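PDB 4CE0: O-methyltransferase from Saccharopolyspora spinosa, which probably transfers a methyl group from S-adenosyl-L-methionine to the rhamnose 4'-hydroxyl in spinosyn biosynthesis, using a magnesium ion. Local coordinates for residues A[83-87]-A[138-142]; A[108-114]-A[161-167]; A[176-182]-A[199-204]. One frame throughout, in Å; residues are numbered along the deposited sequence.

Contact 1: A[83-87]-A[138-142]; sequences GVWRG and VLGVS. With SAH (S-adenosyl-L-homocysteine), chain B.
W85 and V141 bring two loops together, their CA atoms 5.9 Å apart, with W85 at the second position of a type II' beta turn that runs from V84 to G87 and is closed by G87 N donating to V84 O. The first loop is the glycine-rich turn that follows the first strand of a Rossmann-like methyltransferase fold, a standard place for the cofactor to lie; the second comes just before helix 143-152. With CG anti to the backbone N (chi1 -169°), the bridging indole turns its pyrrole edge to the second loop, where NE1 makes a weak but nearly straight hydrogen bond (177°) to V138 O at 3.4 Å. L139 O lies at the same edge, near the ring plane, 3.5 Å from CD1 of W85. CG2 of V141 meets both side chains, W85 CD1 at 3.7 Å and R86 CG at 3.9 Å, while CB and CG1 lie against the W85 carbonyl and the R86 backbone. The R86 chain runs extended across one face of the indole, CG over its centre, and W85 CZ2 lies over one face of the guanidinium, the two planes about 25° apart; NH1 bonds to the A51 carbonyl and NH2, weakly, to that of T49. The backbone of the same turn also meets S-adenosyl-L-homocysteine, whose O3' accepts a weak bond from W85 N. A water lies between the two backbones, placed to donate to W85 O at 2.8 Å and V141 O at 2.9 Å, though other acceptors compete for its protons.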
loop_
_atom_site.group_PDB
_atom_site.type_symbol
_atom_site.label_atom_id
_atom_site.label_comp_id
_atom_site.label_asym_id
_atom_site.label_seq_id
_atom_site.Cartn_x
_atom_site.Cartn_y
_atom_site.Cartn_z
ATOM N N GLY A 83 7.333 19.345 11.469
ATOM C CA GLY A 83 6.901 19.662 10.113
ATOM C C GLY A 83 6.425 18.387 9.421
ATOM O O GLY A 83 7.247 17.621 8.894
ATOM N N VAL A 84 5.108 18.169 9.441
ATOM C CA VAL A 84 4.506 16.894 9.037
ATOM C C VAL A 84 3.590 16.960 7.814
ATOM O O VAL A 84 3.380 15.940 7.160
ATOM C CB VAL A 84 3.755 16.239 10.228
ATOM C CG1 VAL A 84 4.586 16.359 11.466
ATOM C CG2 VAL A 84 2.325 16.840 10.454
ATOM N N TRP A 85 3.098 18.158 7.477
ATOM C CA TRP A 85 2.176 18.336 6.349
ATOM C C TRP A 85 1.057 17.318 6.483
ATOM O O TRP A 85 0.332 17.333 7.489
ATOM C CB TRP A 85 2.907 18.218 5.016
ATOM C CG TRP A 85 2.151 18.634 3.807
ATOM C CD1 TRP A 85 1.431 19.783 3.655
ATOM C CD2 TRP A 85 2.095 17.953 2.538
ATOM N NE1 TRP A 85 0.898 19.841 2.386
ATOM C CE2 TRP A 85 1.287 18.736 1.684
ATOM C CE3 TRP A 85 2.629 16.756 2.055
ATOM C CZ2 TRP A 85 0.995 18.351 0.371
ATOM C CZ3 TRP A 85 2.323 16.368 0.749
ATOM C CH2 TRP A 85 1.502 17.159 -0.068
ATOM N N ARG A 86 0.920 16.419 5.512
ATOM C CA ARG A 86 -0.189 15.473 5.539
ATOM C C ARG A 86 0.067 14.270 6.445
ATOM O O ARG A 86 -0.836 13.454 6.677
ATOM C CB ARG A 86 -0.547 15.035 4.118
ATOM C CG ARG A 86 -1.247 16.122 3.316
ATOM C CD ARG A 86 -1.396 15.745 1.874
ATOM N NE ARG A 86 -1.928 16.851 1.083
ATOM C CZ ARG A 86 -1.834 16.947 -0.241
ATOM N NH1 ARG A 86 -1.232 15.999 -0.953
ATOM N NH2 ARG A 86 -2.342 18.007 -0.852
ATOM N N GLY A 87 1.301 14.156 6.935
ATOM C CA GLY A 87 1.625 13.186 7.975
ATOM C C GLY A 87 2.387 11.971 7.547
ATOM O O GLY A 87 2.755 11.131 8.386
ATOM N N VAL A 138 -1.562 26.009 1.369
ATOM C CA VAL A 138 -2.136 24.674 1.247
ATOM C C VAL A 138 -1.018 23.653 1.615
ATOM O O VAL A 138 -1.054 22.457 1.284
ATOM C CB VAL A 138 -2.801 24.451 -0.118
ATOM C CG1 VAL A 138 -1.878 23.690 -1.125
ATOM C CG2 VAL A 138 -4.144 23.771 0.107
ATOM N N LEU A 139 -0.012 24.192 2.294
ATOM C CA LEU A 139 0.823 23.448 3.215
ATOM C C LEU A 139 0.126 23.331 4.567
ATOM O O LEU A 139 0.651 22.709 5.503
ATOM C CB LEU A 139 2.136 24.186 3.385
ATOM C CG LEU A 139 2.913 24.253 2.078
ATOM C CD1 LEU A 139 3.887 25.436 2.096
ATOM C CD2 LEU A 139 3.624 22.949 1.910
ATOM N N GLY A 140 -1.051 23.951 4.655
ATOM C CA GLY A 140 -1.880 23.916 5.840
ATOM C C GLY A 140 -2.819 22.728 5.839
ATOM O O GLY A 140 -3.803 22.692 5.085
ATOM N N VAL A 141 -2.514 21.754 6.695
ATOM C CA VAL A 141 -3.317 20.547 6.818
ATOM C C VAL A 141 -3.711 20.377 8.279
ATOM O O VAL A 141 -2.842 20.231 9.165
ATOM C CB VAL A 141 -2.529 19.321 6.331
ATOM C CG1 VAL A 141 -3.394 18.036 6.402
ATOM C CG2 VAL A 141 -1.991 19.559 4.923
ATOM N N SER A 142 -5.016 20.439 8.525
ATOM C CA SER A 142 -5.595 20.347 9.865
ATOM C C SER A 142 -5.253 19.047 10.607
ATOM O O SER A 142 -5.004 18.003 9.990
ATOM C CB SER A 142 -7.129 20.445 9.770
ATOM O OG SER A 142 -7.671 19.307 9.103
HETATM N N SAH B . 5.585 15.890 3.473
HETATM C CA SAH B . 6.490 16.694 4.311
HETATM C CB SAH B . 5.884 17.896 4.994
HETATM C CG SAH B . 6.632 19.020 5.709
HETATM S SD SAH B . 5.937 20.536 4.986
HETATM C C SAH B . 6.799 15.659 5.317
HETATM O O SAH B . 7.298 16.072 6.351
HETATM O OXT SAH B . 6.436 14.430 4.808
HETATM C "C5'" SAH B . 6.316 21.777 6.274
HETATM C "C4'" SAH B . 5.449 21.663 7.537
HETATM O "O4'" SAH B . 6.032 22.379 8.606
HETATM C "C3'" SAH B . 4.037 22.239 7.394
HETATM O "O3'" SAH B . 3.126 21.206 7.707
HETATM C "C2'" SAH B . 3.933 23.426 8.359
HETATM O "O2'" SAH B . 2.661 23.681 8.993
HETATM C "C1'" SAH B . 5.045 23.086 9.355
HETATM N N9 SAH B . 5.715 24.223 10.030
HETATM C C8 SAH B . 6.726 24.991 9.490
HETATM N N7 SAH B . 7.114 25.872 10.422
HETATM C C5 SAH B . 6.406 25.663 11.554
HETATM C C6 SAH B . 6.392 26.277 12.809
HETATM N N6 SAH B . 7.210 27.289 13.091
HETATM N N1 SAH B . 5.516 25.841 13.774
HETATM C C2 SAH B . 4.660 24.784 13.540
HETATM N N3 SAH B . 4.664 24.211 12.289
HETATM C C4 SAH B . 5.539 24.608 11.324
HETATM O O HOH W 1 0.007 19.491 9.289
#

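Contact 2: A[108-114]-A[161-167]; sequences WVVDSFQ and RFLPGWF. With SAH (S-adenosyl-L-homocysteine), chain B.
V109 and F162 stand side by side in two neighbouring parallel strands, 108-111 and 161-164, whose short axes diverge by only 17°. Backbone bonds come first: V109 N donates to R161 O at 2.7 Å, L163 N to V109 O, D111 N to L163 O in a longer link of 3.3 Å, and G165 N to D111 O; the last two bonds flank P164 and pair it with D111 at the end of the strands.

Side chains follow the alternation of the strands. On the face with W108, V110, R161 and L163, the arginine lies along the indole, its CB 4.0 Å from the centroid of the six-membered ring in a CH-pi contact and its guanidinium tilted 30° to the ring. On the other face, F162 CD2 presses on V109 CB at 3.6 Å, and the F113 side chain crosses that of F162 at about a right angle, its CZ at the edge of the F162 ring, while also meeting P164. A second CH-pi contact sets S112 CB over one face of W166.

Polar contacts to S-adenosyl-L-homocysteine gather where the strands end, as is usual in Rossmann-like methyltransferases. The D111 carboxylate takes both ribose hydroxyls, O2' on OD1 at 2.8 Å and O3' on OD2 at 2.7 Å; OD1 also accepts F113 N through its anti lone pair, an Asx turn that helps fix the carboxylate. Just past the strands, S112 N donates to adenine N3 at 3.0 Å, and F167 N, at the start of helix 167-170, to N1 at 3.0 Å, while the F167 ring lies over the adenine.

Strand 160-164 is the outermost of the sheet within the chain; strand 78-82 flanks 107-111 on its other side, helix 143-152 covers F113 and F162, and helix 189-199 touches F167.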
loop_
_atom_site.group_PDB
_atom_site.type_symbol
_atom_site.label_atom_id
_atom_site.label_comp_id
_atom_site.label_asym_id
_atom_site.label_seq_id
_atom_site.Cartn_x
_atom_site.Cartn_y
_atom_site.Cartn_z
ATOM N N TRP A 108 5.973 11.356 17.740
ATOM C CA TRP A 108 5.448 12.688 17.968
ATOM C C TRP A 108 5.263 13.430 16.669
ATOM O O TRP A 108 6.195 13.609 15.877
ATOM C CB TRP A 108 6.362 13.494 18.898
ATOM C CG TRP A 108 6.432 12.908 20.262
ATOM C CD1 TRP A 108 7.267 11.906 20.711
ATOM C CD2 TRP A 108 5.617 13.283 21.360
ATOM N NE1 TRP A 108 7.002 11.644 22.046
ATOM C CE2 TRP A 108 5.979 12.468 22.456
ATOM C CE3 TRP A 108 4.583 14.217 21.521
ATOM C CZ2 TRP A 108 5.371 12.595 23.708
ATOM C CZ3 TRP A 108 3.974 14.324 22.760
ATOM C CH2 TRP A 108 4.368 13.513 23.831
ATOM N N VAL A 109 4.041 13.881 16.466
ATOM C CA VAL A 109 3.664 14.497 15.214
ATOM C C VAL A 109 3.492 15.953 15.536
ATOM O O VAL A 109 2.457 16.358 16.101
ATOM C CB VAL A 109 2.357 13.894 14.687
ATOM C CG1 VAL A 109 1.914 14.581 13.377
ATOM C CG2 VAL A 109 2.518 12.407 14.513
ATOM N N VAL A 110 4.519 16.735 15.194
ATOM C CA VAL A 110 4.638 18.097 15.693
ATOM C C VAL A 110 4.518 19.113 14.577
ATOM O O VAL A 110 5.371 19.196 13.681
ATOM C CB VAL A 110 5.994 18.353 16.400
ATOM C CG1 VAL A 110 5.927 19.637 17.179
ATOM C CG2 VAL A 110 6.436 17.186 17.278
ATOM N N ASP A 111 3.488 19.936 14.663
ATOM C CA ASP A 111 3.189 20.856 13.592
ATOM C C ASP A 111 2.274 21.965 14.086
ATOM O O ASP A 111 1.672 21.857 15.161
ATOM C CB ASP A 111 2.506 20.098 12.455
ATOM C CG ASP A 111 2.600 20.834 11.130
ATOM O OD1 ASP A 111 1.825 21.796 10.916
ATOM O OD2 ASP A 111 3.432 20.433 10.294
ATOM N N SER A 112 2.148 23.030 13.302
ATOM C CA SER A 112 1.096 24.021 13.567
ATOM C C SER A 112 -0.279 23.474 13.165
ATOM O O SER A 112 -1.284 23.822 13.765
ATOM C CB SER A 112 1.340 25.286 12.766
ATOM O OG SER A 112 1.243 24.972 11.399
ATOM N N PHE A 113 -0.305 22.618 12.145
ATOM C CA PHE A 113 -1.550 22.136 11.526
ATOM C C PHE A 113 -2.339 23.302 10.910
ATOM O O PHE A 113 -3.556 23.221 10.748
ATOM C CB PHE A 113 -2.406 21.302 12.496
ATOM C CG PHE A 113 -1.702 20.049 13.002
ATOM C CD1 PHE A 113 -1.581 18.915 12.189
ATOM C CD2 PHE A 113 -1.130 20.016 14.273
ATOM C CE1 PHE A 113 -0.904 17.792 12.636
ATOM C CE2 PHE A 113 -0.455 18.887 14.730
ATOM C CZ PHE A 113 -0.353 17.766 13.909
ATOM N N GLN A 114 -1.611 24.358 10.550
ATOM C CA GLN A 114 -2.147 25.531 9.849
ATOM C C GLN A 114 -1.172 25.998 8.774
ATOM O O GLN A 114 -1.348 27.064 8.199
ATOM C CB GLN A 114 -2.330 26.717 10.800
ATOM C CG GLN A 114 -3.006 26.406 12.105
ATOM C CD GLN A 114 -2.693 27.450 13.164
ATOM O OE1 GLN A 114 -2.786 28.657 12.920
ATOM N NE2 GLN A 114 -2.303 26.987 14.344
ATOM N N ARG A 161 1.321 10.546 18.982
ATOM C CA ARG A 161 0.873 11.746 19.710
ATOM C C ARG A 161 1.106 13.009 18.897
ATOM O O ARG A 161 2.083 13.141 18.135
ATOM C CB ARG A 161 1.576 11.846 21.056
ATOM C CG ARG A 161 1.252 10.657 21.961
ATOM C CD ARG A 161 1.856 10.794 23.359
ATOM N NE ARG A 161 1.295 11.938 24.095
ATOM C CZ ARG A 161 1.449 12.144 25.408
ATOM N NH1 ARG A 161 2.132 11.283 26.156
ATOM N NH2 ARG A 161 0.935 13.223 25.977
ATOM N N PHE A 162 0.156 13.920 19.008
ATOM C CA PHE A 162 0.195 15.132 18.219
ATOM C C PHE A 162 0.516 16.293 19.116
ATOM O O PHE A 162 0.019 16.366 20.223
ATOM C CB PHE A 162 -1.132 15.329 17.501
ATOM C CG PHE A 162 -1.512 14.159 16.626
ATOM C CD1 PHE A 162 -2.240 13.089 17.147
ATOM C CD2 PHE A 162 -1.149 14.127 15.278
ATOM C CE1 PHE A 162 -2.602 12.002 16.347
ATOM C CE2 PHE A 162 -1.511 13.020 14.452
ATOM C CZ PHE A 162 -2.229 11.974 14.987
ATOM N N LEU A 163 1.395 17.179 18.648
ATOM C CA LEU A 163 1.734 18.385 19.390
ATOM C C LEU A 163 1.424 19.582 18.511
ATOM O O LEU A 163 2.289 20.011 17.725
ATOM C CB LEU A 163 3.202 18.355 19.782
ATOM C CG LEU A 163 3.752 19.411 20.735
ATOM C CD1 LEU A 163 2.938 19.514 22.019
ATOM C CD2 LEU A 163 5.231 19.061 21.036
ATOM N N PRO A 164 0.190 20.126 18.631
ATOM C CA PRO A 164 -0.275 21.213 17.757
ATOM C C PRO A 164 0.133 22.591 18.281
ATOM O O PRO A 164 -0.074 22.872 19.457
ATOM C CB PRO A 164 -1.800 21.047 17.807
ATOM C CG PRO A 164 -2.061 20.575 19.193
ATOM C CD PRO A 164 -0.913 19.618 19.480
ATOM N N GLY A 165 0.724 23.424 17.427
ATOM C CA GLY A 165 1.056 24.785 17.800
ATOM C C GLY A 165 2.241 25.238 16.994
ATOM O O GLY A 165 2.833 24.445 16.256
ATOM N N TRP A 166 2.567 26.521 17.093
ATOM C CA TRP A 166 3.808 27.023 16.529
ATOM C C TRP A 166 4.940 26.494 17.385
ATOM O O TRP A 166 4.834 26.475 18.602
ATOM C CB TRP A 166 3.779 28.559 16.484
ATOM C CG TRP A 166 2.570 29.030 15.749
ATOM C CD1 TRP A 166 1.427 29.564 16.280
ATOM C CD2 TRP A 166 2.358 28.950 14.339
ATOM N NE1 TRP A 166 0.524 29.833 15.281
ATOM C CE2 TRP A 166 1.077 29.475 14.077
ATOM C CE3 TRP A 166 3.132 28.493 13.266
ATOM C CZ2 TRP A 166 0.558 29.560 12.784
ATOM C CZ3 TRP A 166 2.614 28.583 11.987
ATOM C CH2 TRP A 166 1.338 29.102 11.758
ATOM N N PHE A 167 6.012 26.035 16.746
ATOM C CA PHE A 167 7.167 25.488 17.475
ATOM C C PHE A 167 7.662 26.395 18.627
ATOM O O PHE A 167 8.010 25.930 19.725
ATOM C CB PHE A 167 8.322 25.254 16.505
ATOM C CG PHE A 167 8.019 24.250 15.428
ATOM C CD1 PHE A 167 7.000 23.314 15.580
ATOM C CD2 PHE A 167 8.745 24.263 14.246
ATOM C CE1 PHE A 167 6.730 22.381 14.570
ATOM C CE2 PHE A 167 8.481 23.350 13.228
ATOM C CZ PHE A 167 7.472 22.398 13.388
HETATM N N SAH B . 5.585 15.890 3.473
HETATM C CA SAH B . 6.490 16.694 4.311
HETATM C CB SAH B . 5.884 17.896 4.994
HETATM C CG SAH B . 6.632 19.020 5.709
HETATM S SD SAH B . 5.937 20.536 4.986
HETATM C C SAH B . 6.799 15.659 5.317
HETATM O O SAH B . 7.298 16.072 6.351
HETATM O OXT SAH B . 6.436 14.430 4.808
HETATM C "C5'" SAH B . 6.316 21.777 6.274
HETATM C "C4'" SAH B . 5.449 21.663 7.537
HETATM O "O4'" SAH B . 6.032 22.379 8.606
HETATM C "C3'" SAH B . 4.037 22.239 7.394
HETATM O "O3'" SAH B . 3.126 21.206 7.707
HETATM C "C2'" SAH B . 3.933 23.426 8.359
HETATM O "O2'" SAH B . 2.661 23.681 8.993
HETATM C "C1'" SAH B . 5.045 23.086 9.355
HETATM N N9 SAH B . 5.715 24.223 10.030
HETATM C C8 SAH B . 6.726 24.991 9.490
HETATM N N7 SAH B . 7.114 25.872 10.422
HETATM C C5 SAH B . 6.406 25.663 11.554
HETATM C C6 SAH B . 6.392 26.277 12.809
HETATM N N6 SAH B . 7.210 27.289 13.091
HETATM N N1 SAH B . 5.516 25.841 13.774
HETATM C C2 SAH B . 4.660 24.784 13.540
HETATM N N3 SAH B . 4.664 24.211 12.289
HETATM C C4 SAH B . 5.539 24.608 11.324
#

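Contact 3: A[176-182]-A[199-204]; sequences IQELAVL and LYPKLS
I176 opens the contact by crossing two side chains of 199-204 at about right angles: its CD1 approaches L199 CD2 at 4.2 Å, and its CG2 meets the aliphatic part of K202. K202, extended beyond CG, lays its methylenes along the backbone of 176-177, with CE 3.1 Å from I176 O. At E178 the chain draws level with K202, and the CA of E178 faces K202 O. L179 is the pivot. Its N donates to K202 O at 2.9 Å, from well above the carbonyl plane, whereas its O receives S204 N at 2.8 Å in a bond nearly along the C=O axis; together they make one parallel beta bridge with L203, and S204 OG bonds to P76 O. The L179 side chain reaches back to L199, CD1 lying 3.9 Å from L199 CB. The chain then turns a corner at A180, whose O, like that of L179, is met by the L203 CD1 methyl. A chi1 of 168°, which turns CG of L182 opposite the backbone N, sends CD1 to within 3.7 Å of L199 CD1, and the leucine at the end of helix 189-199 is packed by three residues of 176-182. The contact belongs to a beta-alpha-beta unit: strand 179-184 leads through helix 189-199, a 3-10 turn and the short strand 203-204 into strand 207-211. Strand 78-82 borders L179 and V181, strand 207-211 meets Y200 and L203, and helix 56-73 covers A180 and V181.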
loop_
_atom_site.group_PDB
_atom_site.type_symbol
_atom_site.label_atom_id
_atom_site.label_comp_id
_atom_site.label_asym_id
_atom_site.label_seq_id
_atom_site.Cartn_x
_atom_site.Cartn_y
_atom_site.Cartn_z
ATOM N N ILE A 176 8.018 15.793 25.619
ATOM C CA ILE A 176 8.925 14.776 25.087
ATOM C C ILE A 176 10.111 14.630 26.039
ATOM O O ILE A 176 10.716 15.622 26.436
ATOM C CB ILE A 176 9.400 15.194 23.677
ATOM C CG1 ILE A 176 8.211 15.230 22.695
ATOM C CG2 ILE A 176 10.479 14.270 23.178
ATOM C CD1 ILE A 176 8.508 15.938 21.398
ATOM N N GLN A 177 10.459 13.406 26.411
ATOM C CA GLN A 177 11.569 13.191 27.359
ATOM C C GLN A 177 12.866 12.835 26.652
ATOM O O GLN A 177 13.932 13.378 26.950
ATOM C CB GLN A 177 11.231 12.071 28.348
ATOM C CG GLN A 177 10.706 12.539 29.678
ATOM C CD GLN A 177 9.386 13.246 29.549
ATOM O OE1 GLN A 177 9.278 14.275 28.885
ATOM N NE2 GLN A 177 8.361 12.690 30.178
ATOM N N GLU A 178 12.785 11.886 25.732
ATOM C CA GLU A 178 13.943 11.549 24.916
ATOM C C GLU A 178 13.573 11.102 23.511
ATOM O O GLU A 178 12.468 10.640 23.253
ATOM C CB GLU A 178 14.847 10.519 25.613
ATOM C CG GLU A 178 14.189 9.236 26.028
ATOM C CD GLU A 178 15.096 8.348 26.873
ATOM O OE1 GLU A 178 16.295 8.644 26.984
ATOM O OE2 GLU A 178 14.614 7.339 27.417
ATOM N N LEU A 179 14.525 11.270 22.612
ATOM C CA LEU A 179 14.311 11.008 21.215
ATOM C C LEU A 179 15.450 10.153 20.746
ATOM O O LEU A 179 16.601 10.381 21.117
ATOM C CB LEU A 179 14.292 12.325 20.415
ATOM C CG LEU A 179 13.084 13.258 20.621
ATOM C CD1 LEU A 179 13.285 14.624 19.949
ATOM C CD2 LEU A 179 11.830 12.611 20.102
ATOM N N ALA A 180 15.124 9.187 19.900
ATOM C CA ALA A 180 16.130 8.425 19.186
ATOM C C ALA A 180 16.258 8.929 17.759
ATOM O O ALA A 180 17.295 8.740 17.114
ATOM C CB ALA A 180 15.752 6.953 19.180
ATOM N N VAL A 181 15.187 9.520 17.237
ATOM C CA VAL A 181 15.216 10.100 15.894
ATOM C C VAL A 181 14.509 11.451 15.904
ATOM O O VAL A 181 13.434 11.592 16.431
ATOM C CB VAL A 181 14.546 9.155 14.827
ATOM C CG1 VAL A 181 14.394 9.842 13.468
ATOM C CG2 VAL A 181 15.277 7.849 14.710
ATOM N N LEU A 182 15.124 12.445 15.291
ATOM C CA LEU A 182 14.566 13.791 15.253
ATOM C C LEU A 182 14.605 14.220 13.810
ATOM O O LEU A 182 15.691 14.380 13.233
ATOM C CB LEU A 182 15.392 14.750 16.147
ATOM C CG LEU A 182 15.115 16.255 15.993
ATOM C CD1 LEU A 182 13.649 16.556 16.336
ATOM C CD2 LEU A 182 16.083 17.118 16.847
ATOM N N LEU A 199 14.851 20.389 20.902
ATOM C CA LEU A 199 14.745 18.925 20.859
ATOM C C LEU A 199 16.075 18.201 20.727
ATOM O O LEU A 199 16.207 17.064 21.175
ATOM C CB LEU A 199 13.778 18.479 19.753
ATOM C CG LEU A 199 12.347 19.009 19.852
ATOM C CD1 LEU A 199 11.517 18.481 18.660
ATOM C CD2 LEU A 199 11.688 18.626 21.186
ATOM N N TYR A 200 17.071 18.837 20.120
ATOM C CA TYR A 200 18.367 18.176 20.029
ATOM C C TYR A 200 18.914 17.714 21.375
ATOM O O TYR A 200 19.494 16.644 21.459
ATOM C CB TYR A 200 19.426 19.051 19.390
ATOM C CG TYR A 200 20.692 18.260 19.109
ATOM C CD1 TYR A 200 20.737 17.385 18.048
ATOM C CD2 TYR A 200 21.839 18.379 19.920
ATOM C CE1 TYR A 200 21.866 16.653 17.765
ATOM C CE2 TYR A 200 22.991 17.627 19.647
ATOM C CZ TYR A 200 22.984 16.766 18.547
ATOM O OH TYR A 200 24.081 15.992 18.192
ATOM N N PRO A 201 18.755 18.534 22.427
ATOM C CA PRO A 201 19.265 18.095 23.737
ATOM C C PRO A 201 18.601 16.804 24.227
ATOM O O PRO A 201 19.224 16.079 25.000
ATOM C CB PRO A 201 18.936 19.272 24.670
ATOM C CG PRO A 201 18.795 20.479 23.758
ATOM C CD PRO A 201 18.224 19.910 22.459
ATOM N N LYS A 202 17.387 16.499 23.757
ATOM C CA LYS A 202 16.682 15.277 24.169
ATOM C C LYS A 202 17.081 14.060 23.346
ATOM O O LYS A 202 16.662 12.920 23.645
ATOM C CB LYS A 202 15.158 15.470 24.055
ATOM C CG LYS A 202 14.594 16.426 25.080
ATOM C CD LYS A 202 13.240 16.994 24.685
ATOM C CE LYS A 202 12.719 17.931 25.786
ATOM N NZ LYS A 202 11.598 18.780 25.306
ATOM N N LEU A 203 17.843 14.294 22.287
ATOM C CA LEU A 203 18.298 13.228 21.414
ATOM C C LEU A 203 19.361 12.393 22.082
ATOM O O LEU A 203 20.443 12.891 22.432
ATOM C CB LEU A 203 18.878 13.787 20.123
ATOM C CG LEU A 203 19.290 12.768 19.059
ATOM C CD1 LEU A 203 18.091 11.963 18.489
ATOM C CD2 LEU A 203 20.012 13.467 17.911
ATOM N N SER A 204 19.065 11.106 22.215
ATOM C CA SER A 204 20.007 10.148 22.792
ATOM C C SER A 204 21.297 10.057 21.980
ATOM O O SER A 204 21.309 10.353 20.772
ATOM C CB SER A 204 19.374 8.751 22.885
ATOM O OG SER A 204 18.119 8.780 23.566
#

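In the fold
Along the chain, contacts 1 and 2 interlock, their segments alternating, and contact 3 follows after both. Contacts 1 and 2 have centres 10 Å apart and join directly: V84 N and G83 N probably bond to D111 OD2 and V110 O, so the turn after strand 78-82 is fastened to the end of strand 107-111, and both hold S-adenosyl-L-homocysteine. Contact 3 lies on the opposite side of the chain's centre from contact 1, about 22 Å between centres. It touches contact 2, whose centre is 16 Å from its own, where I176 packs on W108. One Rossmann-like sheet thus carries the cofactor pocket at one end and the crossover contact at the other.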